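Local coordinates for protein aldehyde dehydrogenase (Trypanosoma brucei, PDB 5MYP) that probably oxidises aldehydes to the corresponding carboxylic acids with NAD+ as electron acceptor, at residues E15-I20 with V183-A188; K23-F28 with R193-L198; R65-D70 with V74-P79; I197-T200 with V205-I208. All blocks are in the same frame, centred on the assembly; numbering follows the deposited sequence.

Interaction 1. Residues E15-I20 with V183-A188; sequences ENIPVI and VSETTA. Unlike the reference sequence in segment 15-20: V19 (reference Thr).
I17 overlaps the first turns of helix 183-191 with the last carbon of its longer branch: CD1 sits 3.6 Å from A188 CB and 3.8 Å from the carbonyl oxygen of E185, one turn earlier. I17 CD1 also lies 4.2 Å from E185 CB. A188 and E185 thus receive it on one side of their helix, and the backbones approach to 7.1 Å between the CA atoms of I17 and A188. With CG1 beside the backbone N (chi1 -72°) and the branch extended beyond it, CD1 reaches straight across, while CG2 of I17 lies alongside the A188 carbonyl group, 4.1 Å from its C. Helix 183-191 follows strand 176-178 and leads to strand 196-200 of the parallel core of what is, by family, a Rossmann-like cofactor-binding domain; I17 presses the start of the N-terminal helix 16-29 onto it. No hydrogen bond crosses. The carboxylate of E185 turns from I17 back to the start of its own helix, where OE1 is hydrogen-bonded to the N of G182, and its side chain also touches N11. On the helix itself, V183 O is gripped twice: T187 N and T187 OG1 reach it from opposite faces of the carbonyl plane, each at 2.8 Å from V183 O.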
loop_
_atom_site.group_PDB
_atom_site.type_symbol
_atom_site.label_atom_id
_atom_site.label_comp_id
_atom_site.label_asym_id
_atom_site.label_seq_id
_atom_site.Cartn_x
_atom_site.Cartn_y
_atom_site.Cartn_z
ATOM N N GLU A 15 -22.293 9.998 -19.745
ATOM C CA GLU A 15 -23.453 10.011 -18.852
ATOM C C GLU A 15 -23.699 8.652 -18.180
ATOM O O GLU A 15 -24.177 8.608 -17.043
ATOM C CB GLU A 15 -24.705 10.456 -19.628
ATOM C CG GLU A 15 -26.020 10.256 -18.886
ATOM C CD GLU A 15 -27.216 10.746 -19.683
ATOM O OE1 GLU A 15 -28.297 10.128 -19.583
ATOM O OE2 GLU A 15 -27.076 11.748 -20.414
ATOM N N ASN A 16 -23.381 7.561 -18.881
ATOM C CA ASN A 16 -23.538 6.196 -18.336
ATOM C C ASN A 16 -22.443 5.764 -17.353
ATOM O O ASN A 16 -22.645 4.804 -16.608
ATOM C CB ASN A 16 -23.641 5.152 -19.466
ATOM C CG ASN A 16 -24.996 5.163 -20.167
ATOM O OD1 ASN A 16 -25.987 5.665 -19.628
ATOM N ND2 ASN A 16 -25.047 4.596 -21.365
ATOM N N ILE A 17 -21.299 6.448 -17.351
ATOM C CA ILE A 17 -20.183 6.073 -16.467
ATOM C C ILE A 17 -20.560 6.155 -14.972
ATOM O O ILE A 17 -20.345 5.181 -14.250
ATOM C CB ILE A 17 -18.872 6.830 -16.834
ATOM C CG1 ILE A 17 -18.325 6.271 -18.154
ATOM C CG2 ILE A 17 -17.824 6.708 -15.723
ATOM C CD1 ILE A 17 -17.275 7.137 -18.823
ATOM N N PRO A 18 -21.137 7.290 -14.509
ATOM C CA PRO A 18 -21.648 7.350 -13.125
ATOM C C PRO A 18 -22.690 6.277 -12.781
ATOM O O PRO A 18 -22.696 5.783 -11.652
ATOM C CB PRO A 18 -22.295 8.739 -13.039
ATOM C CG PRO A 18 -21.627 9.545 -14.093
ATOM C CD PRO A 18 -21.167 8.612 -15.167
ATOM N N VAL A 19 -23.541 5.925 -13.746
ATOM C CA VAL A 19 -24.597 4.921 -13.535
ATOM C C VAL A 19 -23.983 3.537 -13.324
ATOM O O VAL A 19 -24.380 2.815 -12.411
ATOM C CB VAL A 19 -25.604 4.878 -14.716
ATOM C CG1 VAL A 19 -26.668 3.801 -14.491
ATOM C CG2 VAL A 19 -26.257 6.242 -14.914
ATOM N N ILE A 20 -23.016 3.187 -14.172
ATOM C CA ILE A 20 -22.291 1.918 -14.089
ATOM C C ILE A 20 -21.609 1.769 -12.721
ATOM O O ILE A 20 -21.778 0.740 -12.057
ATOM C CB ILE A 20 -21.266 1.779 -15.248
ATOM C CG1 ILE A 20 -22.004 1.555 -16.574
ATOM C CG2 ILE A 20 -20.286 0.629 -15.014
ATOM C CD1 ILE A 20 -21.169 1.811 -17.812
ATOM N N VAL A 183 -8.947 8.132 -23.571
ATOM C CA VAL A 183 -8.603 9.093 -22.524
ATOM C C VAL A 183 -9.844 9.742 -21.919
ATOM O O VAL A 183 -9.935 9.868 -20.698
ATOM C CB VAL A 183 -7.625 10.180 -23.048
ATOM C CG1 VAL A 183 -7.404 11.289 -22.020
ATOM C CG2 VAL A 183 -6.291 9.537 -23.414
ATOM N N SER A 184 -10.781 10.152 -22.771
ATOM C CA SER A 184 -12.028 10.791 -22.318
ATOM C C SER A 184 -12.784 9.921 -21.306
ATOM O O SER A 184 -13.175 10.399 -20.233
ATOM C CB SER A 184 -12.934 11.101 -23.515
ATOM O OG SER A 184 -14.231 11.497 -23.099
ATOM N N GLU A 185 -12.950 8.645 -21.647
ATOM C CA GLU A 185 -13.723 7.723 -20.821
ATOM C C GLU A 185 -12.944 7.293 -19.571
ATOM O O GLU A 185 -13.537 7.108 -18.507
ATOM C CB GLU A 185 -14.183 6.502 -21.633
ATOM C CG GLU A 185 -15.197 6.837 -22.734
ATOM C CD GLU A 185 -14.581 7.361 -24.031
ATOM O OE1 GLU A 185 -13.340 7.395 -24.159
ATOM O OE2 GLU A 185 -15.340 7.720 -24.952
ATOM N N THR A 186 -11.626 7.150 -19.703
ATOM C CA THR A 186 -10.756 6.832 -18.563
ATOM C C THR A 186 -10.707 7.987 -17.567
ATOM O O THR A 186 -10.806 7.768 -16.361
ATOM C CB THR A 186 -9.331 6.470 -19.020
ATOM O OG1 THR A 186 -9.396 5.407 -19.979
ATOM C CG2 THR A 186 -8.457 6.028 -17.847
ATOM N N THR A 187 -10.555 9.210 -18.073
ATOM C CA THR A 187 -10.627 10.416 -17.246
ATOM C C THR A 187 -11.951 10.483 -16.487
ATOM O O THR A 187 -11.960 10.769 -15.291
ATOM C CB THR A 187 -10.434 11.694 -18.095
ATOM O OG1 THR A 187 -9.151 11.645 -18.724
ATOM C CG2 THR A 187 -10.522 12.957 -17.247
ATOM N N ALA A 188 -13.054 10.184 -17.179
ATOM C CA ALA A 188 -14.393 10.217 -16.578
ATOM C C ALA A 188 -14.593 9.161 -15.480
ATOM O O ALA A 188 -15.135 9.472 -14.417
ATOM C CB ALA A 188 -15.457 10.062 -17.653
#

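Interaction 2. Residues K23-F28 with R193-L198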
loop_
_atom_site.group_PDB
_atom_site.type_symbol
_atom_site.label_atom_id
_atom_site.label_comp_id
_atom_site.label_asym_id
_atom_site.label_seq_id
_atom_site.Cartn_x
_atom_site.Cartn_y
_atom_site.Cartn_z
ATOM N N LYS A 23 -24.254 1.502 -9.799
ATOM C CA LYS A 23 -24.863 0.167 -9.746
ATOM C C LYS A 23 -23.944 -0.841 -9.047
ATOM O O LYS A 23 -24.409 -1.644 -8.240
ATOM C CB LYS A 23 -25.230 -0.335 -11.151
ATOM C CG LYS A 23 -26.518 0.239 -11.702
ATOM C CD LYS A 23 -26.794 -0.276 -13.112
ATOM C CE LYS A 23 -28.000 0.426 -13.722
ATOM N NZ LYS A 23 -28.070 0.251 -15.197
ATOM N N CYS A 24 -22.648 -0.780 -9.348
ATOM C CA CYS A 24 -21.652 -1.622 -8.670
ATOM C C CYS A 24 -21.519 -1.296 -7.178
ATOM O O CYS A 24 -21.381 -2.198 -6.351
ATOM C CB CYS A 24 -20.290 -1.518 -9.374
ATOM S SG CYS A 24 -20.281 -2.180 -11.061
ATOM N N ARG A 25 -21.567 -0.007 -6.851
ATOM C CA ARG A 25 -21.554 0.480 -5.463
ATOM C C ARG A 25 -22.757 -0.048 -4.677
ATOM O O ARG A 25 -22.598 -0.608 -3.589
ATOM C CB ARG A 25 -21.532 2.017 -5.463
ATOM C CG ARG A 25 -21.643 2.709 -4.112
ATOM C CD ARG A 25 -20.465 2.432 -3.209
ATOM N NE ARG A 25 -19.196 2.866 -3.784
ATOM C CZ ARG A 25 -18.006 2.611 -3.247
ATOM N NH1 ARG A 25 -17.901 1.931 -2.108
ATOM N NH2 ARG A 25 -16.902 3.042 -3.854
ATOM N N GLU A 26 -23.948 0.135 -5.241
ATOM C CA GLU A 26 -25.190 -0.353 -4.637
ATOM C C GLU A 26 -25.177 -1.877 -4.465
ATOM O O GLU A 26 -25.612 -2.388 -3.428
ATOM C CB GLU A 26 -26.396 0.088 -5.475
ATOM C CG GLU A 26 -27.735 -0.447 -4.991
ATOM C CD GLU A 26 -28.231 0.230 -3.728
ATOM O OE1 GLU A 26 -27.560 1.173 -3.247
ATOM O OE2 GLU A 26 -29.300 -0.182 -3.222
ATOM N N ALA A 27 -24.660 -2.586 -5.470
ATOM C CA ALA A 27 -24.521 -4.050 -5.414
ATOM C C ALA A 27 -23.614 -4.491 -4.261
ATOM O O ALA A 27 -23.974 -5.393 -3.497
ATOM C CB ALA A 27 -23.989 -4.585 -6.744
ATOM N N PHE A 28 -22.463 -3.835 -4.121
ATOM C CA PHE A 28 -21.579 -4.088 -2.984
ATOM C C PHE A 28 -22.303 -3.855 -1.661
ATOM O O PHE A 28 -22.279 -4.716 -0.792
ATOM C CB PHE A 28 -20.318 -3.221 -3.009
ATOM C CG PHE A 28 -19.469 -3.403 -1.783
ATOM C CD1 PHE A 28 -18.678 -4.536 -1.650
ATOM C CD2 PHE A 28 -19.512 -2.483 -0.729
ATOM C CE1 PHE A 28 -17.919 -4.742 -0.509
ATOM C CE2 PHE A 28 -18.754 -2.685 0.416
ATOM C CZ PHE A 28 -17.956 -3.820 0.527
ATOM N N ARG A 193 -15.795 7.463 -7.414
ATOM C CA ARG A 193 -15.158 7.002 -6.183
ATOM C C ARG A 193 -15.043 5.477 -6.137
ATOM O O ARG A 193 -16.054 4.769 -6.177
ATOM C CB ARG A 193 -15.929 7.492 -4.961
ATOM C CG ARG A 193 -15.263 7.094 -3.656
ATOM C CD ARG A 193 -15.872 7.781 -2.448
ATOM N NE ARG A 193 -15.215 7.338 -1.224
ATOM C CZ ARG A 193 -15.529 7.757 -0.003
ATOM N NH1 ARG A 193 -16.496 8.649 0.173
ATOM N NH2 ARG A 193 -14.867 7.282 1.042
ATOM N N PHE A 194 -13.805 4.993 -6.052
ATOM C CA PHE A 194 -13.516 3.575 -5.842
ATOM C C PHE A 194 -12.783 3.401 -4.521
ATOM O O PHE A 194 -12.239 4.359 -3.963
ATOM C CB PHE A 194 -12.668 3.034 -6.985
ATOM C CG PHE A 194 -13.379 3.030 -8.301
ATOM C CD1 PHE A 194 -14.243 1.992 -8.631
ATOM C CD2 PHE A 194 -13.207 4.074 -9.207
ATOM C CE1 PHE A 194 -14.915 1.987 -9.847
ATOM C CE2 PHE A 194 -13.872 4.071 -10.424
ATOM C CZ PHE A 194 -14.727 3.029 -10.745
ATOM N N ASP A 195 -12.771 2.168 -4.031
ATOM C CA ASP A 195 -12.081 1.822 -2.790
ATOM C C ASP A 195 -10.683 1.255 -3.023
ATOM O O ASP A 195 -9.899 1.142 -2.085
ATOM C CB ASP A 195 -12.949 0.876 -1.974
ATOM C CG ASP A 195 -14.292 1.494 -1.658
ATOM O OD1 ASP A 195 -14.349 2.329 -0.729
ATOM O OD2 ASP A 195 -15.273 1.188 -2.377
ATOM N N HIS A 196 -10.390 0.910 -4.275
ATOM C CA HIS A 196 -9.054 0.551 -4.722
ATOM C C HIS A 196 -8.998 0.688 -6.245
ATOM O O HIS A 196 -9.994 0.438 -6.932
ATOM C CB HIS A 196 -8.714 -0.896 -4.337
ATOM C CG HIS A 196 -7.248 -1.187 -4.323
ATOM N ND1 HIS A 196 -6.513 -1.215 -3.160
ATOM C CD2 HIS A 196 -6.372 -1.441 -5.328
ATOM C CE1 HIS A 196 -5.250 -1.487 -3.445
ATOM N NE2 HIS A 196 -5.137 -1.620 -4.754
ATOM N N ILE A 197 -7.836 1.075 -6.767
ATOM C CA ILE A 197 -7.600 1.121 -8.209
ATOM C C ILE A 197 -6.345 0.309 -8.526
ATOM O O ILE A 197 -5.289 0.540 -7.930
ATOM C CB ILE A 197 -7.423 2.569 -8.723
ATOM C CG1 ILE A 197 -8.686 3.401 -8.457
ATOM C CG2 ILE A 197 -7.085 2.578 -10.215
ATOM C CD1 ILE A 197 -8.482 4.899 -8.524
ATOM N N LEU A 198 -6.464 -0.652 -9.443
ATOM C CA LEU A 198 -5.289 -1.322 -10.005
ATOM C C LEU A 198 -5.089 -0.843 -11.438
ATOM O O LEU A 198 -5.999 -0.946 -12.263
ATOM C CB LEU A 198 -5.410 -2.849 -9.945
ATOM C CG LEU A 198 -4.105 -3.601 -10.299
ATOM C CD1 LEU A 198 -3.906 -4.859 -9.450
ATOM C CD2 LEU A 198 -3.996 -3.930 -11.787
HETATM O O HOH W 1 -18.796 4.968 -5.821
#
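R25, on the N-terminal helix 16-29, pins the loop that leads into strand 196-200, in the parallel core of the Rossmann-like sheet. The tight part is polar: NH1 and NH2 of R25 close end-on upon one oxygen, D195 OD2, at 2.7 Å from NH1 and 2.9 Å from NH2, in a salt bridge. NH1 uses the syn lone pair of OD2, whereas NH2 meets it from above the carboxylate plane, the two flat groups being turned 73° apart. The arginine sets off past the loop with CG anti to the backbone N (chi1 175°), then bends at chi2 and chi3, which brings the guanidinium to it. OD2 is also hydrogen-bonded to V120 N on the adjoining strand, a third grip that should favour the charged carboxylate. The looser side belongs to R193: its chain comes no nearer to R25 than 4.4 Å, from CG to NH2, and its own guanidinium goes to E390 of the second subunit in a salt bridge. A water bridges the two residues, accepting from R25 NE and donating to R193 O. That carbonyl oxygen lies in the guanidinium plane, 3.0 Å from R25 NH2, although the nitrogen stands well above the carbonyl's own plane.

Interaction 3. Residues R65-D70 with V74-P79; sequences RRRHRD and VMEILP
R67 leaves the backbone with CG anti to N (chi1 -176°) and then bends at chi2 and chi3, while E76 comes to meet it with CG beside its backbone N (chi1 -61°) and the chain extended beyond. The result is an end-on salt bridge to a single oxygen: NH1 and NH2 of R67 each lie 2.9 Å from E76 OE2. That oxygen sits in the guanidinium plane, yet the carboxylate is turned 50° against it; NH1 takes the anti lone pair of OE2, and NH2 comes from above the carboxylate plane. Both ends of the pair are fixed further. R67 NE is hydrogen-bonded to N254 OD1, and E76 OE1 takes the backbone N of L131 and of L132, where helix 132-143 begins. The buried bridge thus ties the link between helices 54-65 and 69-95 to the second turn of the latter. At the front of helix 69-95, H68 holds the N-cap position, its ND1 accepting from D70 N at 3.2 Å. One turn on, V74 N is bonded to D70 O at 3.1 Å, and V74 CG2 packs against the same carbonyl oxygen, 3.3 Å away. A wider pi-type turn follows at residues 74-77. The other side of this helix start faces the second subunit: the H68 ring stacks on Y477 of that chain, D70 OD2 is hydrogen-bonded to its S482 OG, and V74 packs on its L485.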
loop_
_atom_site.group_PDB
_atom_site.type_symbol
_atom_site.label_atom_id
_atom_site.label_comp_id
_atom_site.label_asym_id
_atom_site.label_seq_id
_atom_site.Cartn_x
_atom_site.Cartn_y
_atom_site.Cartn_z
ATOM N N ARG A 65 -2.717 -8.552 -31.629
ATOM C CA ARG A 65 -1.265 -8.652 -31.396
ATOM C C ARG A 65 -0.474 -9.420 -32.465
ATOM O O ARG A 65 0.757 -9.345 -32.479
ATOM C CB ARG A 65 -1.014 -9.321 -30.042
ATOM C CG ARG A 65 -1.619 -8.590 -28.850
ATOM C CD ARG A 65 -0.711 -7.484 -28.329
ATOM N NE ARG A 65 -0.415 -6.481 -29.345
ATOM C CZ ARG A 65 0.701 -6.461 -30.065
ATOM N NH1 ARG A 65 0.878 -5.527 -30.974
ATOM N NH2 ARG A 65 1.638 -7.377 -29.883
ATOM N N ARG A 66 -1.170 -10.130 -33.355
ATOM C CA ARG A 66 -0.547 -11.151 -34.237
ATOM C C ARG A 66 0.247 -12.203 -33.441
ATOM O O ARG A 66 1.261 -12.738 -33.911
ATOM C CB ARG A 66 0.306 -10.520 -35.344
ATOM C CG ARG A 66 0.470 -11.420 -36.569
ATOM C CD ARG A 66 1.169 -10.704 -37.704
ATOM N NE ARG A 66 2.537 -10.330 -37.340
ATOM C CZ ARG A 66 3.224 -9.298 -37.832
ATOM N NH1 ARG A 66 2.697 -8.474 -38.736
ATOM N NH2 ARG A 66 4.464 -9.084 -37.402
ATOM N N ARG A 67 -0.235 -12.489 -32.232
ATOM C CA ARG A 67 0.385 -13.453 -31.343
ATOM C C ARG A 67 -0.207 -14.824 -31.664
ATOM O O ARG A 67 -1.424 -14.954 -31.835
ATOM C CB ARG A 67 0.118 -13.037 -29.894
ATOM C CG ARG A 67 0.779 -13.909 -28.846
ATOM C CD ARG A 67 1.429 -13.092 -27.732
ATOM N NE ARG A 67 0.634 -11.973 -27.221
ATOM C CZ ARG A 67 -0.423 -12.095 -26.427
ATOM N NH1 ARG A 67 -0.861 -13.293 -26.077
ATOM N NH2 ARG A 67 -1.058 -11.012 -26.000
ATOM N N HIS A 68 0.656 -15.836 -31.768
ATOM C CA HIS A 68 0.228 -17.205 -32.096
ATOM C C HIS A 68 -0.611 -17.791 -30.957
ATOM O O HIS A 68 -0.360 -17.494 -29.785
ATOM C CB HIS A 68 1.451 -18.095 -32.361
ATOM C CG HIS A 68 1.129 -19.395 -33.036
ATOM N ND1 HIS A 68 0.676 -20.502 -32.351
ATOM C CD2 HIS A 68 1.226 -19.771 -34.333
ATOM C CE1 HIS A 68 0.487 -21.498 -33.198
ATOM N NE2 HIS A 68 0.817 -21.082 -34.407
ATOM N N ARG A 69 -1.607 -18.602 -31.319
ATOM C CA ARG A 69 -2.524 -19.243 -30.363
ATOM C C ARG A 69 -1.810 -19.907 -29.183
ATOM O O ARG A 69 -2.197 -19.727 -28.029
ATOM C CB ARG A 69 -3.386 -20.285 -31.083
ATOM C CG ARG A 69 -4.097 -21.258 -30.159
ATOM C CD ARG A 69 -4.880 -22.284 -30.947
ATOM N NE ARG A 69 -5.309 -23.383 -30.088
ATOM C CZ ARG A 69 -6.453 -23.432 -29.406
ATOM N NH1 ARG A 69 -7.341 -22.441 -29.466
ATOM N NH2 ARG A 69 -6.720 -24.499 -28.656
ATOM N N ASP A 70 -0.789 -20.697 -29.499
ATOM C CA ASP A 70 0.006 -21.404 -28.489
ATOM C C ASP A 70 0.741 -20.453 -27.540
ATOM O O ASP A 70 0.856 -20.744 -26.349
ATOM C CB ASP A 70 1.017 -22.349 -29.159
ATOM C CG ASP A 70 0.348 -23.492 -29.925
ATOM O OD1 ASP A 70 -0.887 -23.663 -29.832
ATOM O OD2 ASP A 70 1.073 -24.216 -30.634
ATOM N N VAL A 74 -0.029 -20.244 -23.467
ATOM C CA VAL A 74 1.042 -20.281 -22.462
ATOM C C VAL A 74 1.054 -19.015 -21.592
ATOM O O VAL A 74 1.200 -19.107 -20.373
ATOM C CB VAL A 74 2.430 -20.498 -23.131
ATOM C CG1 VAL A 74 3.585 -20.280 -22.153
ATOM C CG2 VAL A 74 2.516 -21.895 -23.731
ATOM N N MET A 75 0.890 -17.850 -22.217
ATOM C CA MET A 75 1.070 -16.562 -21.533
ATOM C C MET A 75 -0.188 -16.005 -20.859
ATOM O O MET A 75 -0.070 -15.251 -19.892
ATOM C CB MET A 75 1.627 -15.515 -22.509
ATOM C CG MET A 75 2.990 -15.854 -23.107
ATOM S SD MET A 75 4.313 -16.090 -21.904
ATOM C CE MET A 75 4.396 -14.472 -21.148
ATOM N N GLU A 76 -1.375 -16.356 -21.362
ATOM C CA GLU A 76 -2.631 -15.775 -20.865
ATOM C C GLU A 76 -3.658 -16.801 -20.383
ATOM O O GLU A 76 -4.111 -16.711 -19.244
ATOM C CB GLU A 76 -3.249 -14.851 -21.917
ATOM C CG GLU A 76 -2.354 -13.675 -22.283
ATOM C CD GLU A 76 -3.089 -12.552 -22.996
ATOM O OE1 GLU A 76 -3.886 -11.838 -22.350
ATOM O OE2 GLU A 76 -2.858 -12.395 -24.207
ATOM N N ILE A 77 -4.000 -17.779 -21.224
ATOM C CA ILE A 77 -5.108 -18.698 -20.929
ATOM C C ILE A 77 -4.788 -19.597 -19.733
ATOM O O ILE A 77 -5.566 -19.659 -18.783
ATOM C CB ILE A 77 -5.490 -19.579 -22.149
ATOM C CG1 ILE A 77 -5.882 -18.720 -23.370
ATOM C CG2 ILE A 77 -6.618 -20.550 -21.791
ATOM C CD1 ILE A 77 -7.089 -17.820 -23.172
ATOM N N LEU A 78 -3.649 -20.281 -19.781
ATOM C CA LEU A 78 -3.255 -21.194 -18.698
ATOM C C LEU A 78 -3.011 -20.494 -17.347
ATOM O O LEU A 78 -3.472 -20.994 -16.325
ATOM C CB LEU A 78 -2.044 -22.061 -19.098
ATOM C CG LEU A 78 -2.281 -23.131 -20.170
ATOM C CD1 LEU A 78 -0.961 -23.802 -20.532
ATOM C CD2 LEU A 78 -3.310 -24.165 -19.733
ATOM N N PRO A 79 -2.295 -19.347 -17.334
ATOM C CA PRO A 79 -2.177 -18.584 -16.077
ATOM C C PRO A 79 -3.510 -18.126 -15.478
ATOM O O PRO A 79 -3.667 -18.158 -14.261
ATOM C CB PRO A 79 -1.327 -17.376 -16.483
ATOM C CG PRO A 79 -0.471 -17.895 -17.574
ATOM C CD PRO A 79 -1.341 -18.856 -18.345
#

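Interaction 4. Residues I197-T200 with V205-I208; sequences ILYT and VAEI
Strand 196-200, helix 203-214 and strand 220-223 form a beta-alpha-beta unit of the Rossmann-like sheet, and Y199 is the side chain that reaches from the first strand to the start of the helix, meeting V205 and A206. In aldehyde dehydrogenases the turn between this strand and helix borders the NAD site, so the contact probably lies beside the cofactor pocket. Y199 has CG anti to its backbone N (chi1 170°), which sends the ring out from the sheet towards the helix. The tyrosine and V205 side chains cross at about a right angle, with V205 CG1 3.7 Å from CZ of Y199. Y199 CE2 lies 3.9 Å from A206 N and 4.1 Å from A206 CB. The hydroxyl is held by the backbone N of S202, to which it is hydrogen-bonded, while S202 OG is hydrogen-bonded to V205 N; the serine thereby fixes both partners. The tyrosine side chain also touches I124, L222 and V209. A206 touches L217 of the second subunit as well. The closest approach is polar atom to aliphatic carbon: Y199 OH rests 3.2 Å from V205 CB, with CG1 of that valine almost as near.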
loop_
_atom_site.group_PDB
_atom_site.type_symbol
_atom_site.label_atom_id
_atom_site.label_comp_id
_atom_site.label_asym_id
_atom_site.label_seq_id
_atom_site.Cartn_x
_atom_site.Cartn_y
_atom_site.Cartn_z
ATOM N N ILE A 197 -7.836 1.075 -6.767
ATOM C CA ILE A 197 -7.600 1.121 -8.209
ATOM C C ILE A 197 -6.345 0.309 -8.526
ATOM O O ILE A 197 -5.289 0.540 -7.930
ATOM C CB ILE A 197 -7.423 2.569 -8.723
ATOM C CG1 ILE A 197 -8.686 3.401 -8.457
ATOM C CG2 ILE A 197 -7.085 2.578 -10.215
ATOM C CD1 ILE A 197 -8.482 4.899 -8.524
ATOM N N LEU A 198 -6.464 -0.652 -9.443
ATOM C CA LEU A 198 -5.289 -1.322 -10.005
ATOM C C LEU A 198 -5.089 -0.843 -11.438
ATOM O O LEU A 198 -5.999 -0.946 -12.263
ATOM C CB LEU A 198 -5.410 -2.849 -9.945
ATOM C CG LEU A 198 -4.105 -3.601 -10.299
ATOM C CD1 LEU A 198 -3.906 -4.859 -9.450
ATOM C CD2 LEU A 198 -3.996 -3.930 -11.787
ATOM N N TYR A 199 -3.894 -0.328 -11.722
ATOM C CA TYR A 199 -3.528 0.160 -13.050
ATOM C C TYR A 199 -2.263 -0.539 -13.527
ATOM O O TYR A 199 -1.270 -0.590 -12.806
ATOM C CB TYR A 199 -3.302 1.681 -13.044
ATOM C CG TYR A 199 -2.685 2.185 -14.330
ATOM C CD1 TYR A 199 -3.471 2.414 -15.455
ATOM C CD2 TYR A 199 -1.310 2.384 -14.437
ATOM C CE1 TYR A 199 -2.914 2.857 -16.648
ATOM C CE2 TYR A 199 -0.737 2.815 -15.627
ATOM C CZ TYR A 199 -1.541 3.054 -16.731
ATOM O OH TYR A 199 -0.976 3.482 -17.907
ATOM N N THR A 200 -2.315 -1.060 -14.750
ATOM C CA THR A 200 -1.156 -1.614 -15.434
ATOM C C THR A 200 -0.902 -0.760 -16.671
ATOM O O THR A 200 -1.829 -0.458 -17.428
ATOM C CB THR A 200 -1.388 -3.082 -15.843
ATOM O OG1 THR A 200 -1.813 -3.835 -14.701
ATOM C CG2 THR A 200 -0.112 -3.713 -16.403
ATOM N N VAL A 205 1.304 7.694 -17.251
ATOM C CA VAL A 205 -0.143 7.642 -17.009
ATOM C C VAL A 205 -0.448 7.257 -15.548
ATOM O O VAL A 205 -1.450 7.711 -14.985
ATOM C CB VAL A 205 -0.853 6.687 -18.002
ATOM C CG1 VAL A 205 -2.339 6.533 -17.678
ATOM C CG2 VAL A 205 -0.662 7.174 -19.442
ATOM N N ALA A 206 0.411 6.433 -14.938
ATOM C CA ALA A 206 0.283 6.101 -13.509
ATOM C C ALA A 206 0.209 7.338 -12.611
ATOM O O ALA A 206 -0.572 7.363 -11.659
ATOM C CB ALA A 206 1.431 5.203 -13.058
ATOM N N GLU A 207 1.020 8.351 -12.920
ATOM C CA GLU A 207 0.986 9.628 -12.197
ATOM C C GLU A 207 -0.401 10.278 -12.264
ATOM O O GLU A 207 -0.880 10.814 -11.269
ATOM C CB GLU A 207 2.039 10.604 -12.735
ATOM C CG GLU A 207 3.482 10.180 -12.491
ATOM C CD GLU A 207 4.505 11.172 -13.015
ATOM O OE1 GLU A 207 4.132 12.317 -13.368
ATOM O OE2 GLU A 207 5.699 10.797 -13.080
ATOM N N ILE A 208 -1.020 10.225 -13.445
ATOM C CA ILE A 208 -2.376 10.763 -13.662
ATOM C C ILE A 208 -3.425 9.951 -12.887
ATOM O O ILE A 208 -4.341 10.519 -12.284
ATOM C CB ILE A 208 -2.732 10.802 -15.173
ATOM C CG1 ILE A 208 -1.787 11.758 -15.924
ATOM C CG2 ILE A 208 -4.184 11.225 -15.399
ATOM C CD1 ILE A 208 -1.722 11.522 -17.418
#

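Overall arrangement
Interactions 1 and 2 both use helix 16-29, their centres 14 Å apart, and fasten it to two successive elements, helix 183-191 and the loop entering strand 196-200. Interaction 4 takes over that strand further along, sharing I197 and L198 with interaction 2, its centre 16 Å from those of interactions 1 and 2. It is also the contact near the predicted active site: the Y199 side chain is about 7 Å from that of E223 and about 9 Å from that of C259. Interaction 3 stands apart, its centre 25 Å from that of interaction 4 and 30 Å from the other two. Interactions 2, 3 and 4 touch the second subunit.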